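Local coordinates for FAD linked oxidase-like protein (Myceliophthora thermophila, PDB 5L6G) that oxidises the C1 hydroxyl of xylooligosaccharides and related sugars to lactones with a bicovalently bound FAD, passing the electrons to oxygen to give hydrogen peroxide, at residues 110-115 against 129-134; 37-42 against 64-69; 57-62 against 96-101; 148-153 against 223-228. One frame throughout, in Å; residues are numbered along the deposited sequence.

How the contacts relate
All four contacts lie in or beside the FAD-binding part of the oxidase. Contacts 1 and 2 share a sheet in which strands 108-111 and 63-65 are neighbours; their centres lie 13 Å apart, and Glu111 N meets Ala65 O at 2.8 Å in a probable hydrogen bond. Contact 1 passes on to contact 4 through Val129 N and Phe223 O, also 2.8 Å apart. Contacts 3 and 4, about 28 Å apart between centres, reach the cofactor separately: Tyr96 and Gly153 lie against its flavin end, while Leu112 and Pro131 of contact 1 also touch FAD. Contact 2 is the outlying one, with Ile64 about 11 Å from the cofactor, nearest atoms.

Contact 1 (110-115 against 129-134); sequences VELDRM and VQPGAR. With NAG (2-acetamido-2-deoxy-beta-D-glucopyranose), chain B.
Leu112 meets the 129-134 loop twice. Its CD1 rests on the Pro131 ring, 3.9 Å from CB, the two side chains crossing at about a right angle, and its carbonyl O receives a CA-H...O contact from Gly132 CA at 3.2 Å. The same oxygen accepts Met115 N within the type I turn 112-115. Asp113 brings its CB obliquely to the guanidinium of Arg134, whose NH1 bonds the carbonyl oxygens of Gly157 and Gly92. Met115 closes the segment: its O takes the N-H of Gly132 at 2.8 Å, a bent bond (131° at the hydrogen). Its side chain, CG beside the backbone N (chi1 -63°), crosses Gln130 at about a right angle, CE standing 3.8 Å from Gln130 NE2. Gln130 reaches outward to the glycan, NE2 giving a weak hydrogen bond to NAG O7 at 3.3 Å, while OE1 accepts from Asn117 N. An alanine in place of Gln130 would probably leave Asn117 N without this acceptor, end the weak bond to NAG O7 and uncover the Met115 flank that Gln130 packs on. A side chain at Gly132 would run into Leu112 O and Met115 O, so the close fit of the two turns depends on its bare CA; with Leu112 and Pro131 both touching FAD, that fit is consistent with the turns forming part of the wall of the cofactor pocket.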
# COMPACT_ATOMS: atom_id res chain seq x y z
N VAL A 110 -5.47 3.55 -18.21
CA VAL A 110 -4.94 2.34 -18.81
C VAL A 110 -5.26 1.24 -17.82
O VAL A 110 -4.54 1.02 -16.84
CB VAL A 110 -3.43 2.47 -19.09
CG1 VAL A 110 -2.87 1.21 -19.75
CG2 VAL A 110 -3.22 3.71 -19.95
N GLU A 111 -6.40 0.61 -18.05
CA GLU A 111 -6.92 -0.41 -17.17
C GLU A 111 -6.19 -1.73 -17.43
O GLU A 111 -6.30 -2.28 -18.53
CB GLU A 111 -8.41 -0.59 -17.42
CG GLU A 111 -9.02 -1.79 -16.72
CD GLU A 111 -9.01 -1.61 -15.22
OE1 GLU A 111 -9.63 -0.63 -14.74
OE2 GLU A 111 -8.38 -2.41 -14.52
N LEU A 112 -5.53 -2.25 -16.41
CA LEU A 112 -4.58 -3.35 -16.53
C LEU A 112 -5.12 -4.69 -16.06
O LEU A 112 -4.40 -5.68 -16.08
CB LEU A 112 -3.32 -3.02 -15.71
CG LEU A 112 -2.58 -1.75 -16.13
CD1 LEU A 112 -1.41 -1.55 -15.19
CD2 LEU A 112 -2.07 -1.84 -17.56
N ASP A 113 -6.40 -4.72 -15.68
CA ASP A 113 -6.98 -5.89 -15.03
C ASP A 113 -7.20 -7.10 -15.93
O ASP A 113 -7.45 -8.18 -15.43
CB ASP A 113 -8.29 -5.53 -14.30
CG ASP A 113 -9.46 -5.31 -15.24
OD1 ASP A 113 -9.27 -5.03 -16.43
OD2 ASP A 113 -10.62 -5.39 -14.78
N ARG A 114 -7.08 -6.93 -17.24
CA ARG A 114 -7.08 -8.08 -18.13
C ARG A 114 -5.67 -8.74 -18.20
O ARG A 114 -5.54 -9.84 -18.69
CB ARG A 114 -7.61 -7.72 -19.53
CG ARG A 114 -8.90 -6.86 -19.59
CD ARG A 114 -10.03 -7.20 -18.57
NE ARG A 114 -11.37 -6.67 -18.96
CZ ARG A 114 -11.85 -5.44 -18.70
NH1 ARG A 114 -11.16 -4.53 -18.04
NH2 ARG A 114 -13.08 -5.11 -19.12
N MET A 115 -4.66 -8.09 -17.65
CA MET A 115 -3.30 -8.61 -17.61
C MET A 115 -2.94 -9.05 -16.18
O MET A 115 -2.43 -8.28 -15.40
CB MET A 115 -2.30 -7.57 -18.12
CG MET A 115 -2.53 -7.21 -19.57
SD MET A 115 -1.54 -5.79 -20.07
CE MET A 115 0.09 -6.54 -20.23
N VAL A 129 5.03 -11.48 -13.16
CA VAL A 129 3.71 -11.08 -12.73
C VAL A 129 3.23 -9.92 -13.58
O VAL A 129 3.85 -8.86 -13.61
CB VAL A 129 3.73 -10.64 -11.27
CG1 VAL A 129 2.35 -10.16 -10.84
CG2 VAL A 129 4.27 -11.77 -10.40
N GLN A 130 2.13 -10.12 -14.27
CA GLN A 130 1.51 -9.07 -15.03
C GLN A 130 0.93 -8.02 -14.10
O GLN A 130 0.53 -8.31 -12.97
CB GLN A 130 0.46 -9.63 -15.95
CG GLN A 130 1.06 -10.44 -17.08
CD GLN A 130 0.09 -10.69 -18.18
OE1 GLN A 130 -0.96 -11.28 -17.97
NE2 GLN A 130 0.44 -10.24 -19.39
N PRO A 131 0.88 -6.77 -14.57
CA PRO A 131 0.71 -5.67 -13.67
C PRO A 131 -0.70 -5.47 -13.13
O PRO A 131 -0.88 -4.68 -12.23
CB PRO A 131 1.12 -4.47 -14.53
CG PRO A 131 0.73 -4.86 -15.89
CD PRO A 131 1.10 -6.32 -15.95
N GLY A 132 -1.68 -6.14 -13.73
CA GLY A 132 -3.04 -6.15 -13.18
C GLY A 132 -3.34 -7.31 -12.27
O GLY A 132 -4.50 -7.48 -11.89
N ALA A 133 -2.34 -8.13 -11.94
CA ALA A 133 -2.55 -9.24 -11.01
C ALA A 133 -2.82 -8.69 -9.60
O ALA A 133 -2.13 -7.78 -9.12
CB ALA A 133 -1.36 -10.21 -10.99
N ARG A 134 -3.82 -9.26 -8.94
CA ARG A 134 -4.18 -8.87 -7.60
C ARG A 134 -3.53 -9.84 -6.64
O ARG A 134 -3.16 -10.96 -7.02
CB ARG A 134 -5.69 -8.85 -7.45
CG ARG A 134 -6.37 -7.85 -8.37
CD ARG A 134 -7.85 -8.08 -8.37
NE ARG A 134 -8.53 -7.29 -9.39
CZ ARG A 134 -8.99 -6.05 -9.23
NH1 ARG A 134 -8.87 -5.41 -8.07
NH2 ARG A 134 -9.60 -5.45 -10.24
C1 NAG B . -2.35 -15.61 -19.71
C2 NAG B . -2.56 -14.93 -21.04
C3 NAG B . -3.50 -15.70 -21.96
C4 NAG B . -3.19 -17.19 -21.97
C5 NAG B . -3.05 -17.74 -20.56
C6 NAG B . -2.50 -19.17 -20.63
C7 NAG B . -2.38 -12.49 -20.90
C8 NAG B . -3.09 -11.20 -20.62
N2 NAG B . -3.09 -13.60 -20.79
O3 NAG B . -3.31 -15.15 -23.25
O4 NAG B . -4.25 -17.91 -22.57
O5 NAG B . -2.14 -16.99 -19.80
O6 NAG B . -2.06 -19.58 -19.36
O7 NAG B . -1.19 -12.44 -21.23

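Contact 2 (37-42 against 64-69); sequences PVTARN and IAKPAT
Two backbone hydrogen bonds join Pro37 and Thr39 to the 64-69 segment. Lys66 N gives to Pro37 O at 2.8 Å and 166°, and Thr39 N gives to Ile64 O at 2.9 Å. Between them Val38 and Ala65 form an antiparallel non-hydrogen-bonded pair, their CA atoms 4.3 Å apart. On the other side of the Thr39-Ile64 pair a water stands in for a direct bond, donating to Thr39 O and accepting from Ile64 N. A second water links side chains: it donates to Thr39 OG1 and accepts from Lys66 NZ at 2.7 Å. Thr39 OG1 also bonds Asp49 of helix 45-50. Lys66 CD lies 3.7 Å from Thr39 OG1, the side chains crossing at about a right angle, and the bend at chi3 (67°) brings CE and NZ to the Val38 carbonyl, toward the water. The Pro37 ring packs against the Lys66 carbonyl, CB 3.4 Å from O, and Thr39 CB faces Ile64 CB, whose side chain also packs on Trp46. Strand 38-39 is thus an edge strand, held by few direct bonds and finished by water. The Lys66 ammonium is linked to the Asp49 carboxylate through water and the Thr39 hydroxyl, a relay that may let the charges steady each other.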
# COMPACT_ATOMS: atom_id res chain seq x y z
N PRO A 37 -7.36 -2.08 -27.54
CA PRO A 37 -8.70 -2.40 -27.04
C PRO A 37 -9.14 -1.35 -26.03
O PRO A 37 -8.30 -0.82 -25.29
CB PRO A 37 -8.52 -3.78 -26.37
CG PRO A 37 -7.20 -4.29 -26.80
CD PRO A 37 -6.36 -3.08 -27.12
N VAL A 38 -10.43 -1.04 -26.00
CA VAL A 38 -10.96 -0.06 -25.07
C VAL A 38 -12.28 -0.53 -24.48
O VAL A 38 -12.93 -1.43 -25.01
CB VAL A 38 -11.18 1.33 -25.74
CG1 VAL A 38 -9.86 1.94 -26.19
CG2 VAL A 38 -12.20 1.27 -26.87
N THR A 39 -12.66 0.12 -23.38
CA THR A 39 -14.02 0.01 -22.87
C THR A 39 -14.79 1.24 -23.35
O THR A 39 -14.47 2.37 -22.97
CB THR A 39 -14.03 -0.09 -21.35
OG1 THR A 39 -13.33 -1.28 -20.95
CG2 THR A 39 -15.46 -0.11 -20.81
N ALA A 40 -15.78 1.02 -24.20
CA ALA A 40 -16.57 2.10 -24.77
C ALA A 40 -17.40 2.80 -23.69
O ALA A 40 -17.84 2.16 -22.73
CB ALA A 40 -17.48 1.56 -25.86
N ARG A 41 -17.62 4.10 -23.85
CA ARG A 41 -18.42 4.89 -22.91
C ARG A 41 -19.84 4.33 -22.74
O ARG A 41 -20.38 4.29 -21.64
CB ARG A 41 -18.50 6.35 -23.37
CG ARG A 41 -19.11 7.32 -22.36
CD ARG A 41 -18.18 7.57 -21.18
NE ARG A 41 -18.75 8.49 -20.19
CZ ARG A 41 -19.69 8.16 -19.30
NH1 ARG A 41 -20.20 6.93 -19.26
NH2 ARG A 41 -20.14 9.07 -18.43
N ASN A 42 -20.43 3.88 -23.85
CA ASN A 42 -21.81 3.39 -23.87
C ASN A 42 -21.94 1.90 -23.53
O ASN A 42 -23.05 1.37 -23.54
CB ASN A 42 -22.42 3.67 -25.25
CG ASN A 42 -23.93 3.43 -25.30
OD1 ASN A 42 -24.44 2.85 -26.26
ND2 ASN A 42 -24.65 3.88 -24.27
N ILE A 64 -10.93 4.63 -21.49
CA ILE A 64 -10.34 3.51 -20.75
C ILE A 64 -9.76 2.53 -21.74
O ILE A 64 -10.50 1.88 -22.49
CB ILE A 64 -11.39 2.81 -19.86
CG1 ILE A 64 -11.96 3.79 -18.85
CG2 ILE A 64 -10.75 1.61 -19.18
CD1 ILE A 64 -13.08 3.23 -17.99
N ALA A 65 -8.43 2.47 -21.79
CA ALA A 65 -7.74 1.49 -22.60
C ALA A 65 -7.73 0.19 -21.81
O ALA A 65 -7.61 0.19 -20.60
CB ALA A 65 -6.32 1.95 -22.91
N LYS A 66 -7.86 -0.92 -22.52
CA LYS A 66 -8.00 -2.22 -21.92
C LYS A 66 -6.90 -3.14 -22.49
O LYS A 66 -7.18 -4.09 -23.21
CB LYS A 66 -9.41 -2.71 -22.25
CG LYS A 66 -9.85 -3.96 -21.55
CD LYS A 66 -11.31 -4.26 -21.91
CE LYS A 66 -11.52 -4.63 -23.36
NZ LYS A 66 -12.90 -5.15 -23.57
N PRO A 67 -5.63 -2.84 -22.17
CA PRO A 67 -4.55 -3.58 -22.83
C PRO A 67 -4.51 -5.06 -22.47
O PRO A 67 -4.82 -5.43 -21.34
CB PRO A 67 -3.28 -2.90 -22.28
CG PRO A 67 -3.71 -2.27 -21.01
CD PRO A 67 -5.10 -1.78 -21.31
N ALA A 68 -4.17 -5.89 -23.45
CA ALA A 68 -3.80 -7.30 -23.24
C ALA A 68 -2.30 -7.55 -23.38
O ALA A 68 -1.84 -8.66 -23.11
CB ALA A 68 -4.54 -8.18 -24.24
N THR A 69 -1.54 -6.55 -23.80
CA THR A 69 -0.11 -6.70 -23.92
C THR A 69 0.60 -5.37 -23.78
O THR A 69 0.00 -4.31 -23.92
CB THR A 69 0.28 -7.29 -25.28
OG1 THR A 69 1.68 -7.10 -25.50
CG2 THR A 69 -0.52 -6.62 -26.39
O HOH W 1 -12.71 4.42 -23.77
O HOH W 2 -14.48 -3.57 -21.97

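Contact 3 (57-62 against 96-101); sequences LPYTPA and YASFGL. With FAD (flavin-adenine dinucleotide), chain D.
The Tyr59 ring is met at its edge: Ser98 CB lies 3.7 Å from CD2, Ala97 O is near the ring plane beside CE2, and Leu101 CB also comes to the rim. A water in that plane is shared by Tyr59 OH and Ala97 O, donating to the carbonyl at 2.8 Å. On the partner segment, Ala97 CB sits centrally over one face of Phe99, and the Tyr96 ring comes obliquely to the flavin, CE1 3.7 Å from FAD C9; it lines the pocket of the xylose beside the flavin, its OH bonded to the substrate-binding Glu412. Ser98 OG, placed beside its own backbone N (chi1 -59°), donates to Leu57 O at 2.7 Å. Leu57 CD1 reaches Tyr96 O and Ala97 CA, and Pro61 CG touches Leu101 CD2 at 4.3 Å. The contact joins the loop between helix 45-50 and strand 63-65 to the loop connecting strands 87-90 and 108-111, with Pro61 resting on Trp46 and Ala50 of that helix.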
# COMPACT_ATOMS: atom_id res chain seq x y z
N LEU A 57 -15.08 9.07 -4.16
CA LEU A 57 -14.23 9.70 -5.15
C LEU A 57 -14.30 9.06 -6.54
O LEU A 57 -13.29 8.57 -7.08
CB LEU A 57 -12.79 9.71 -4.63
CG LEU A 57 -12.54 10.55 -3.39
CD1 LEU A 57 -11.10 10.32 -2.92
CD2 LEU A 57 -12.84 12.04 -3.62
N PRO A 58 -15.49 9.09 -7.16
CA PRO A 58 -15.59 8.68 -8.52
C PRO A 58 -14.99 9.76 -9.41
O PRO A 58 -15.09 10.95 -9.09
CB PRO A 58 -17.09 8.59 -8.75
CG PRO A 58 -17.64 9.67 -7.88
CD PRO A 58 -16.76 9.67 -6.67
N TYR A 59 -14.34 9.32 -10.49
CA TYR A 59 -13.93 10.22 -11.55
C TYR A 59 -14.33 9.63 -12.87
O TYR A 59 -14.45 8.42 -13.01
CB TYR A 59 -12.42 10.46 -11.50
CG TYR A 59 -12.01 11.19 -10.25
CD1 TYR A 59 -12.40 12.50 -10.03
CD2 TYR A 59 -11.26 10.54 -9.26
CE1 TYR A 59 -12.04 13.18 -8.89
CE2 TYR A 59 -10.90 11.20 -8.10
CZ TYR A 59 -11.29 12.52 -7.93
OH TYR A 59 -10.93 13.17 -6.80
N THR A 60 -14.58 10.51 -13.82
CA THR A 60 -14.93 10.10 -15.17
C THR A 60 -13.72 10.21 -16.10
O THR A 60 -13.31 11.32 -16.43
CB THR A 60 -16.04 10.99 -15.69
OG1 THR A 60 -17.12 10.99 -14.74
CG2 THR A 60 -16.52 10.49 -17.02
N PRO A 61 -13.15 9.07 -16.52
CA PRO A 61 -12.02 9.09 -17.44
C PRO A 61 -12.38 9.67 -18.79
O PRO A 61 -13.53 9.59 -19.22
CB PRO A 61 -11.68 7.60 -17.60
CG PRO A 61 -12.14 6.99 -16.33
CD PRO A 61 -13.42 7.70 -16.05
N ALA A 62 -11.38 10.22 -19.45
CA ALA A 62 -11.51 10.55 -20.87
C ALA A 62 -11.83 9.30 -21.68
O ALA A 62 -12.63 9.32 -22.62
CB ALA A 62 -10.23 11.20 -21.36
N TYR A 96 -6.87 4.96 -2.39
CA TYR A 96 -7.85 5.60 -1.51
C TYR A 96 -8.29 6.99 -2.05
O TYR A 96 -9.28 7.57 -1.59
CB TYR A 96 -7.26 5.74 -0.13
CG TYR A 96 -7.14 4.45 0.68
CD1 TYR A 96 -7.44 3.19 0.13
CD2 TYR A 96 -6.72 4.50 1.99
CE1 TYR A 96 -7.32 2.04 0.90
CE2 TYR A 96 -6.61 3.36 2.76
CZ TYR A 96 -6.90 2.13 2.21
OH TYR A 96 -6.79 0.99 2.97
N ALA A 97 -7.52 7.52 -2.99
CA ALA A 97 -7.79 8.83 -3.59
C ALA A 97 -8.23 8.68 -5.04
O ALA A 97 -8.37 9.66 -5.78
CB ALA A 97 -6.54 9.68 -3.51
N SER A 98 -8.42 7.43 -5.46
CA SER A 98 -8.79 7.10 -6.84
C SER A 98 -7.77 7.62 -7.85
O SER A 98 -8.14 7.99 -8.97
CB SER A 98 -10.20 7.63 -7.18
OG SER A 98 -11.19 7.09 -6.33
N PHE A 99 -6.50 7.60 -7.46
CA PHE A 99 -5.44 8.04 -8.37
C PHE A 99 -5.23 7.18 -9.61
O PHE A 99 -4.69 7.67 -10.60
CB PHE A 99 -4.13 8.23 -7.62
CG PHE A 99 -4.11 9.38 -6.64
CD1 PHE A 99 -4.93 10.51 -6.79
CD2 PHE A 99 -3.20 9.36 -5.59
CE1 PHE A 99 -4.86 11.57 -5.90
CE2 PHE A 99 -3.12 10.41 -4.71
CZ PHE A 99 -3.95 11.51 -4.86
N GLY A 100 -5.68 5.91 -9.58
CA GLY A 100 -5.66 5.05 -10.77
C GLY A 100 -6.63 5.52 -11.82
O GLY A 100 -6.46 5.21 -12.99
N LEU A 101 -7.65 6.27 -11.42
CA LEU A 101 -8.53 6.96 -12.36
C LEU A 101 -8.00 8.32 -12.80
O LEU A 101 -8.57 8.93 -13.69
CB LEU A 101 -9.92 7.13 -11.77
CG LEU A 101 -10.67 5.86 -11.42
CD1 LEU A 101 -11.94 6.24 -10.69
CD2 LEU A 101 -10.98 5.03 -12.66
PA FAD D . -4.56 1.56 -8.25
O1A FAD D . -4.83 0.77 -9.51
O2A FAD D . -5.63 2.51 -7.81
O5B FAD D . -3.14 2.24 -8.33
C5B FAD D . -2.57 3.03 -7.29
C4B FAD D . -1.50 3.93 -7.85
O4B FAD D . -0.48 3.13 -8.45
C3B FAD D . -2.02 4.85 -8.94
O3B FAD D . -1.28 6.05 -8.93
C2B FAD D . -1.72 4.10 -10.21
O2B FAD D . -1.66 4.92 -11.37
C1B FAD D . -0.40 3.44 -9.85
N9A FAD D . -0.21 2.22 -10.63
C8A FAD D . -1.00 1.16 -10.73
N7A FAD D . -0.48 0.24 -11.57
C5A FAD D . 0.67 0.75 -11.99
C6A FAD D . 1.71 0.31 -12.93
N6A FAD D . 1.55 -0.90 -13.50
N1A FAD D . 2.75 1.15 -13.15
C2A FAD D . 2.88 2.34 -12.55
N3A FAD D . 1.95 2.81 -11.66
C4A FAD D . 0.86 2.05 -11.38
N1 FAD D . -1.68 -1.42 1.62
C2 FAD D . -0.71 -1.99 2.41
O2 FAD D . 0.45 -1.50 2.39
N3 FAD D . -0.99 -3.08 3.16
C4 FAD D . -2.21 -3.67 3.19
O4 FAD D . -2.48 -4.68 3.89
C4X FAD D . -3.30 -3.11 2.37
N5 FAD D . -4.56 -3.63 2.33
C5X FAD D . -5.57 -3.11 1.54
C6 FAD D . -6.86 -3.68 1.48
C7 FAD D . -7.84 -3.10 0.67
C7M FAD D . -9.22 -3.72 0.66
C8 FAD D . -7.54 -1.90 -0.19
C8M FAD D . -8.57 -1.30 -1.13
C9 FAD D . -6.26 -1.37 -0.13
C9A FAD D . -5.26 -1.91 0.71
N10 FAD D . -3.96 -1.36 0.80
C10 FAD D . -2.95 -1.91 1.59
C1' FAD D . -3.56 -0.19 0.03
C2' FAD D . -2.95 -0.54 -1.29
O2' FAD D . -1.60 -0.95 -1.03
C3' FAD D . -2.93 0.75 -2.10
O3' FAD D . -4.24 1.29 -2.24
C4' FAD D . -2.33 0.44 -3.47
O4' FAD D . -1.66 1.61 -3.96
C5' FAD D . -3.43 -0.01 -4.41
O5' FAD D . -2.85 -0.65 -5.55
P FAD D . -3.79 -0.88 -6.80
O1P FAD D . -3.01 -1.36 -7.98
O2P FAD D . -4.98 -1.70 -6.39
O3P FAD D . -4.42 0.58 -6.99
O HOH W 3 -9.00 12.28 -5.15

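Contact 4 (148-153 against 223-228); sequences RAFSHG and FRFKTF. With FAD (flavin-adenine dinucleotide), chain D.
Phe150 lays its ring over that of Phe225 in an offset stack, centroids 4.1 Å apart and planes at 1°. Its CG stands between the backbone N and the carbonyl carbon (chi1 66°), which carries the ring across to Phe225; His152 CD2 lies over the rim of the opposite face. Phe228 adopts the same first torsion and folds back over the 148-151 backbone: one face receives Ala149 O, CZ comes 3.8 Å from Ala149 CB in an off-centre CH-pi contact, and its edge meets Ser151 N. His176 and Trp182 also pack on this ring. Beneath it, Ala149 and Phe228 form an antiparallel hydrogen-bonded pair, Phe228 N giving to Ala149 O at 2.8 Å and Ala149 N to Phe228 O at 2.9 Å. At the outer end Arg148 curls side-on around Thr227. NE bonds OG1 in the guanidinium plane at 2.8 Å and 158°; NH2 reaches both OG1 and, from above its carbonyl plane, Thr227 O at 2.9 Å. Thr227 OG1 also bonds His125 O. An alanine at Arg148 would probably leave Thr227 O without this donor and cost Thr227 OG1 two of its bonds. The short strand 148-149 thus joins the antiparallel sheet of the PCMH-type FAD-binding domain, and its chain runs on to Gly153, whose CA lies 3.4 Å from FAD O4, just before the substrate-binding Thr154 and the flavin-linked Cys155.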
# COMPACT_ATOMS: atom_id res chain seq x y z
N ARG A 148 5.59 -21.15 -2.83
CA ARG A 148 6.37 -19.94 -2.71
C ARG A 148 5.47 -18.80 -2.32
O ARG A 148 4.24 -18.92 -2.39
CB ARG A 148 7.05 -19.60 -4.04
CG ARG A 148 7.88 -20.72 -4.63
CD ARG A 148 9.03 -21.10 -3.71
NE ARG A 148 10.04 -20.04 -3.63
CZ ARG A 148 11.28 -20.21 -3.18
NH1 ARG A 148 11.69 -21.39 -2.71
NH2 ARG A 148 12.11 -19.18 -3.17
N ALA A 149 6.09 -17.70 -1.92
CA ALA A 149 5.38 -16.48 -1.61
C ALA A 149 6.32 -15.31 -1.73
O ALA A 149 7.54 -15.48 -1.78
CB ALA A 149 4.82 -16.54 -0.19
N PHE A 150 5.75 -14.11 -1.77
CA PHE A 150 6.50 -12.93 -1.40
C PHE A 150 5.73 -12.12 -0.36
O PHE A 150 4.59 -12.47 0.01
CB PHE A 150 7.01 -12.11 -2.60
CG PHE A 150 5.96 -11.45 -3.45
CD1 PHE A 150 5.46 -10.20 -3.13
CD2 PHE A 150 5.60 -12.03 -4.66
CE1 PHE A 150 4.54 -9.58 -3.96
CE2 PHE A 150 4.68 -11.40 -5.50
CZ PHE A 150 4.16 -10.17 -5.15
N SER A 151 6.38 -11.10 0.20
CA SER A 151 5.76 -10.32 1.25
C SER A 151 4.84 -9.24 0.67
O SER A 151 5.28 -8.39 -0.07
CB SER A 151 6.84 -9.66 2.11
OG SER A 151 6.28 -9.17 3.31
N HIS A 152 3.55 -9.29 1.01
CA HIS A 152 2.62 -8.28 0.53
C HIS A 152 1.49 -8.04 1.53
O HIS A 152 1.39 -8.71 2.55
CB HIS A 152 2.07 -8.64 -0.85
CG HIS A 152 1.48 -10.02 -0.93
ND1 HIS A 152 0.29 -10.37 -0.34
CD2 HIS A 152 1.91 -11.13 -1.60
CE1 HIS A 152 0.02 -11.64 -0.59
NE2 HIS A 152 0.98 -12.12 -1.36
N GLY A 153 0.63 -7.09 1.19
CA GLY A 153 -0.44 -6.67 2.03
C GLY A 153 -1.53 -7.72 2.15
O GLY A 153 -1.51 -8.74 1.48
N PHE A 223 6.27 -7.26 -13.98
CA PHE A 223 7.13 -7.37 -12.81
C PHE A 223 7.79 -8.73 -12.78
O PHE A 223 7.18 -9.71 -13.18
CB PHE A 223 6.30 -7.30 -11.50
CG PHE A 223 5.69 -5.97 -11.23
CD1 PHE A 223 4.45 -5.64 -11.76
CD2 PHE A 223 6.33 -5.04 -10.43
CE1 PHE A 223 3.88 -4.41 -11.49
CE2 PHE A 223 5.76 -3.81 -10.15
CZ PHE A 223 4.53 -3.49 -10.68
N ARG A 224 9.02 -8.80 -12.28
CA ARG A 224 9.57 -10.07 -11.80
C ARG A 224 9.79 -9.93 -10.32
O ARG A 224 10.37 -8.95 -9.85
CB ARG A 224 10.92 -10.43 -12.43
CG ARG A 224 10.82 -11.39 -13.58
CD ARG A 224 10.27 -10.68 -14.78
NE ARG A 224 10.90 -9.38 -14.95
CZ ARG A 224 10.49 -8.46 -15.82
NH1 ARG A 224 9.47 -8.71 -16.65
NH2 ARG A 224 11.15 -7.30 -15.88
N PHE A 225 9.31 -10.93 -9.59
CA PHE A 225 9.43 -10.95 -8.16
C PHE A 225 10.26 -12.15 -7.77
O PHE A 225 10.01 -13.26 -8.22
CB PHE A 225 8.05 -11.07 -7.52
CG PHE A 225 7.28 -9.78 -7.46
CD1 PHE A 225 7.42 -8.92 -6.37
CD2 PHE A 225 6.41 -9.44 -8.46
CE1 PHE A 225 6.71 -7.73 -6.30
CE2 PHE A 225 5.70 -8.26 -8.41
CZ PHE A 225 5.85 -7.40 -7.33
N LYS A 226 11.24 -11.93 -6.90
CA LYS A 226 11.81 -13.01 -6.12
C LYS A 226 10.75 -13.53 -5.14
O LYS A 226 9.76 -12.85 -4.84
CB LYS A 226 13.04 -12.52 -5.35
CG LYS A 226 14.29 -12.46 -6.20
CD LYS A 226 15.44 -11.72 -5.50
CE LYS A 226 16.73 -11.85 -6.31
NZ LYS A 226 17.79 -10.89 -5.86
N THR A 227 10.98 -14.74 -4.64
CA THR A 227 10.07 -15.33 -3.68
C THR A 227 10.86 -16.01 -2.57
O THR A 227 12.03 -16.34 -2.75
CB THR A 227 9.16 -16.38 -4.34
OG1 THR A 227 9.95 -17.49 -4.82
CG2 THR A 227 8.38 -15.78 -5.47
N PHE A 228 10.19 -16.26 -1.46
CA PHE A 228 10.72 -17.14 -0.42
C PHE A 228 9.86 -18.40 -0.37
O PHE A 228 8.74 -18.41 -0.87
CB PHE A 228 10.77 -16.44 0.94
CG PHE A 228 9.45 -15.91 1.44
CD1 PHE A 228 8.59 -16.71 2.18
CD2 PHE A 228 9.09 -14.57 1.21
CE1 PHE A 228 7.39 -16.20 2.66
CE2 PHE A 228 7.89 -14.06 1.68
CZ PHE A 228 7.03 -14.88 2.40
PA FAD D . -4.56 1.56 -8.25
O1A FAD D . -4.83 0.77 -9.51
O2A FAD D . -5.63 2.51 -7.81
O5B FAD D . -3.14 2.24 -8.33
C5B FAD D . -2.57 3.03 -7.29
C4B FAD D . -1.50 3.93 -7.85
O4B FAD D . -0.48 3.13 -8.45
C3B FAD D . -2.02 4.85 -8.94
O3B FAD D . -1.28 6.05 -8.93
C2B FAD D . -1.72 4.10 -10.21
O2B FAD D . -1.66 4.92 -11.37
C1B FAD D . -0.40 3.44 -9.85
N9A FAD D . -0.21 2.22 -10.63
C8A FAD D . -1.00 1.16 -10.73
N7A FAD D . -0.48 0.24 -11.57
C5A FAD D . 0.67 0.75 -11.99
C6A FAD D . 1.71 0.31 -12.93
N6A FAD D . 1.55 -0.90 -13.50
N1A FAD D . 2.75 1.15 -13.15
C2A FAD D . 2.88 2.34 -12.55
N3A FAD D . 1.95 2.81 -11.66
C4A FAD D . 0.86 2.05 -11.38
N1 FAD D . -1.68 -1.42 1.62
C2 FAD D . -0.71 -1.99 2.41
O2 FAD D . 0.45 -1.50 2.39
N3 FAD D . -0.99 -3.08 3.16
C4 FAD D . -2.21 -3.67 3.19
O4 FAD D . -2.48 -4.68 3.89
C4X FAD D . -3.30 -3.11 2.37
N5 FAD D . -4.56 -3.63 2.33
C5X FAD D . -5.57 -3.11 1.54
C6 FAD D . -6.86 -3.68 1.48
C7 FAD D . -7.84 -3.10 0.67
C7M FAD D . -9.22 -3.72 0.66
C8 FAD D . -7.54 -1.90 -0.19
C8M FAD D . -8.57 -1.30 -1.13
C9 FAD D . -6.26 -1.37 -0.13
C9A FAD D . -5.26 -1.91 0.71
N10 FAD D . -3.96 -1.36 0.80
C10 FAD D . -2.95 -1.91 1.59
C1' FAD D . -3.56 -0.19 0.03
C2' FAD D . -2.95 -0.54 -1.29
O2' FAD D . -1.60 -0.95 -1.03
C3' FAD D . -2.93 0.75 -2.10
O3' FAD D . -4.24 1.29 -2.24
C4' FAD D . -2.33 0.44 -3.47
O4' FAD D . -1.66 1.61 -3.96
C5' FAD D . -3.43 -0.01 -4.41
O5' FAD D . -2.85 -0.65 -5.55
P FAD D . -3.79 -0.88 -6.80
O1P FAD D . -3.01 -1.36 -7.98
O2P FAD D . -4.98 -1.70 -6.39
O3P FAD D . -4.42 0.58 -6.99